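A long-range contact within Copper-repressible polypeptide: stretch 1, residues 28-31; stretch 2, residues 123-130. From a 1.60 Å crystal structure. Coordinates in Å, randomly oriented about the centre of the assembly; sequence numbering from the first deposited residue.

Stretch 1, residues 28-31: ATAI
Stretch 2, residues 123-130: YEPNAEAT

This is a small contact combining backbone and side-chain hydrogen bonding with alanine packing, in which Ala 28 is held by two hydrogen bonds and packs its methyl group against two other alanines. The touching residues lie at least 96 positions apart in the chain, and 238 Å² is buried in total.

Stretch 1 is extended, with Thr 29 at phi/psi -137/138 and Ala 30 at -62/144. Stretch 2 turns a corner at Pro 125 (-69/143) and Asn 126 (53/50). It then runs extended through Ala 127 (-73/142), Glu 128 (-124/146) and Ala 129 (-137/-174). From Ala 28 to Ala 30 and from Glu 128 to Thr 130 the two chains run in the same direction. The nearest CA atoms are Ala 28 CA and Ala 129 CA, 4.7 Å apart.

Ala 28 N donates to Glu 128 O at 2.8 Å and to Glu 124 OE2 at 2.8 Å. A carbonyl oxygen and a carboxylate oxygen are both strong acceptors, and they approach the nitrogen from well-separated directions. Glu 124 can reach this nitrogen because its side chain is extended, chi1 -173° (t) and chi2 -175° (t), with chi3 at 5°. Its carboxylate also lies near the methyl, with Glu 124 OE1 3.4 Å from Ala 28 CB.

Ala 28, Ala 127 and Ala 129 all point toward the opposing stretch. Ala 28 CB sits 4.1 Å from Ala 127 CB and 4.0 Å from Ala 129 CB, two apolar van der Waals contacts, both made by Ala 28 CB. Ala 129 CA makes a CA-H...O contact with Ala 28 O at 3.4 Å, with 128° at the hydrogen.

Further along, a water links the backbones. It accepts from Ala 30 N at 2.9 Å and donates to Thr 130 O at 2.8 Å. Ala 30 CB, directed sideways, approaches Thr 130 O to 3.9 Å. Thr 29 (chi1 -177°, t) and Glu 128 (chi1 -47°, m) point away.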

ATOM      1  N   ALA A  28      12.068   5.346  13.275  1.00 21.74           N
ATOM      2  CA  ALA A  28      11.825   4.816  11.909  1.00 19.37           C
ATOM      3  C   ALA A  28      12.355   3.427  11.731  1.00 19.37           C
ATOM      4  O   ALA A  28      13.187   2.947  12.530  1.00 21.36           O
ATOM      5  CB  ALA A  28      12.450   5.708  10.866  1.00 20.06           C
ATOM      6  N   THR A  29      11.902   2.769  10.672  1.00 17.52           N
ATOM      7  CA  THR A  29      12.361   1.420  10.349  1.00 15.48           C
ATOM      8  C   THR A  29      12.602   1.345   8.838  1.00 17.23           C
ATOM      9  O   THR A  29      11.826   1.871   8.048  1.00 14.26           O
ATOM     10  CB  THR A  29      11.370   0.365  10.834  1.00 17.68           C
ATOM     11  OG1 THR A  29      11.825  -0.985  10.583  1.00 19.93           O
ATOM     12  CG2 THR A  29       9.965   0.510  10.179  1.00 17.51           C
ATOM     13  N   ALA A  30      13.700   0.703   8.436  1.00 14.65           N
ATOM     14  CA  ALA A  30      13.999   0.434   7.070  1.00 15.73           C
ATOM     15  C   ALA A  30      12.957  -0.449   6.405  1.00 14.76           C
ATOM     16  O   ALA A  30      12.445  -1.399   6.992  1.00 15.06           O
ATOM     17  CB  ALA A  30      15.350  -0.295   6.970  1.00 15.25           C
ATOM     18  N   ILE A  31      12.727  -0.144   5.146  1.00 13.37           N
ATOM     19  CA  ILE A  31      11.931  -0.970   4.260  1.00 15.22           C
ATOM     20  C   ILE A  31      12.652  -1.176   2.943  1.00 16.61           C
ATOM     21  O   ILE A  31      13.461  -0.367   2.541  1.00 20.13           O
ATOM     22  CB  ILE A  31      10.529  -0.307   3.942  1.00 14.54           C
ATOM     23  CG1 ILE A  31      10.702   1.162   3.523  1.00 15.96           C
ATOM     24  CG2 ILE A  31       9.637  -0.405   5.165  1.00 17.44           C
ATOM     25  CD1 ILE A  31       9.462   1.895   3.041  1.00 15.37           C
ATOM     26  N   TYR A 123       3.984  11.836  10.406  1.00 16.04           N
ATOM     27  CA  TYR A 123       4.977  12.775  10.719  1.00 15.47           C
ATOM     28  C   TYR A 123       5.922  12.244  11.766  1.00 16.00           C
ATOM     29  O   TYR A 123       5.479  11.923  12.834  1.00 17.52           O
ATOM     30  CB  TYR A 123       4.326  14.060  11.187  1.00 17.39           C
ATOM     31  CG  TYR A 123       5.324  15.163  11.537  1.00 17.10           C
ATOM     32  CD1 TYR A 123       6.355  15.498  10.698  1.00 19.62           C
ATOM     33  CD2 TYR A 123       5.170  15.935  12.697  1.00 20.65           C
ATOM     34  CE1 TYR A 123       7.263  16.504  11.019  1.00 21.61           C
ATOM     35  CE2 TYR A 123       6.073  16.941  13.027  1.00 19.83           C
ATOM     36  CZ  TYR A 123       7.090  17.277  12.178  1.00 22.47           C
ATOM     37  OH  TYR A 123       8.017  18.273  12.466  1.00 20.21           O
ATOM     38  N   GLU A 124       7.186  12.097  11.422  1.00 16.31           N
ATOM     39  CA  GLU A 124       8.218  11.711  12.408  1.00 16.17           C
ATOM     40  C   GLU A 124       9.414  12.626  12.242  1.00 16.56           C
ATOM     41  O   GLU A 124      10.222  12.417  11.317  1.00 17.56           O
ATOM     42  CB  GLU A 124       8.629  10.278  12.163  1.00 16.67           C
ATOM     43  CG  GLU A 124       9.591   9.717  13.249  1.00 16.09           C
ATOM     44  CD  GLU A 124      10.114   8.308  12.953  1.00 19.39           C
ATOM     45  OE1 GLU A 124       9.861   7.708  11.887  1.00 23.34           O
ATOM     46  OE2 GLU A 124      10.800   7.725  13.823  1.00 21.41           O
ATOM     47  N   PRO A 125       9.473  13.701  13.049  1.00 17.99           N
ATOM     48  CA  PRO A 125      10.552  14.657  12.907  1.00 19.31           C
ATOM     49  C   PRO A 125      11.889  14.025  13.360  1.00 18.28           C
ATOM     50  O   PRO A 125      11.877  13.218  14.270  1.00 20.38           O
ATOM     51  CB  PRO A 125      10.155  15.809  13.844  1.00 21.97           C
ATOM     52  CG  PRO A 125       9.262  15.186  14.868  1.00 21.62           C
ATOM     53  CD  PRO A 125       8.560  14.045  14.149  1.00 21.11           C
ATOM     54  N   ASN A 126      12.968  14.385  12.652  1.00 23.00           N
ATOM     55  CA  ASN A 126      14.331  14.018  13.033  1.00 24.48           C
ATOM     56  C   ASN A 126      14.416  12.537  13.239  1.00 24.91           C
ATOM     57  O   ASN A 126      14.898  12.066  14.237  1.00 22.70           O
ATOM     58  CB  ASN A 126      14.741  14.794  14.317  1.00 27.10           C
ATOM     59  CG  ASN A 126      14.891  16.259  14.042  1.00 29.99           C
ATOM     60  OD1 ASN A 126      15.450  16.636  13.039  1.00 37.46           O
ATOM     61  ND2 ASN A 126      14.361  17.094  14.910  1.00 36.03           N
ATOM     62  N   ALA A 127      13.920  11.781  12.258  1.00 19.80           N
ATOM     63  CA  ALA A 127      13.751  10.378  12.406  1.00 20.53           C
ATOM     64  C   ALA A 127      15.099   9.656  12.367  1.00 21.07           C
ATOM     65  O   ALA A 127      15.992  10.027  11.596  1.00 22.91           O
ATOM     66  CB  ALA A 127      12.875   9.795  11.285  1.00 18.60           C
ATOM     67  N   GLU A 128      15.187   8.638  13.198  1.00 24.79           N
ATOM     68  CA  GLU A 128      16.312   7.696  13.188  1.00 27.92           C
ATOM     69  C   GLU A 128      15.846   6.236  13.017  1.00 26.62           C
ATOM     70  O   GLU A 128      14.790   5.813  13.552  1.00 26.12           O
ATOM     71  CB  GLU A 128      17.118   7.776  14.491  1.00 29.53           C
ATOM     72  CG  GLU A 128      17.434   9.165  14.908  1.00 34.84           C
ATOM     73  CD  GLU A 128      18.457   9.209  16.029  1.00 42.03           C
ATOM     74  OE1 GLU A 128      18.410   8.329  16.935  1.00 38.98           O
ATOM     75  OE2 GLU A 128      19.287  10.135  15.971  1.00 41.55           O
ATOM     76  N   ALA A 129      16.678   5.450  12.315  1.00 26.51           N
ATOM     77  CA  ALA A 129      16.421   4.014  12.132  1.00 26.25           C
ATOM     78  C   ALA A 129      17.681   3.226  12.306  1.00 31.38           C
ATOM     79  O   ALA A 129      18.721   3.802  12.595  1.00 32.92           O
ATOM     80  CB  ALA A 129      15.880   3.752  10.726  1.00 25.57           C
ATOM     81  N   THR A 130      17.610   1.925  12.037  1.00 36.65           N
ATOM     82  CA  THR A 130      18.830   1.114  11.812  1.00 41.23           C
ATOM     83  C   THR A 130      19.070   0.783  10.331  1.00 42.20           C
ATOM     84  O   THR A 130      18.144   0.426   9.590  1.00 40.02           O
ATOM     85  CB  THR A 130      18.780  -0.170  12.632  1.00 46.26           C
ATOM     86  OG1 THR A 130      18.579   0.178  13.999  1.00 51.81           O
ATOM     87  CG2 THR A 130      20.095  -0.973  12.479  1.00 49.85           C
TER
HETATM   88  O   HOH W   1      15.557  -0.151  10.457  1.00 25.93           O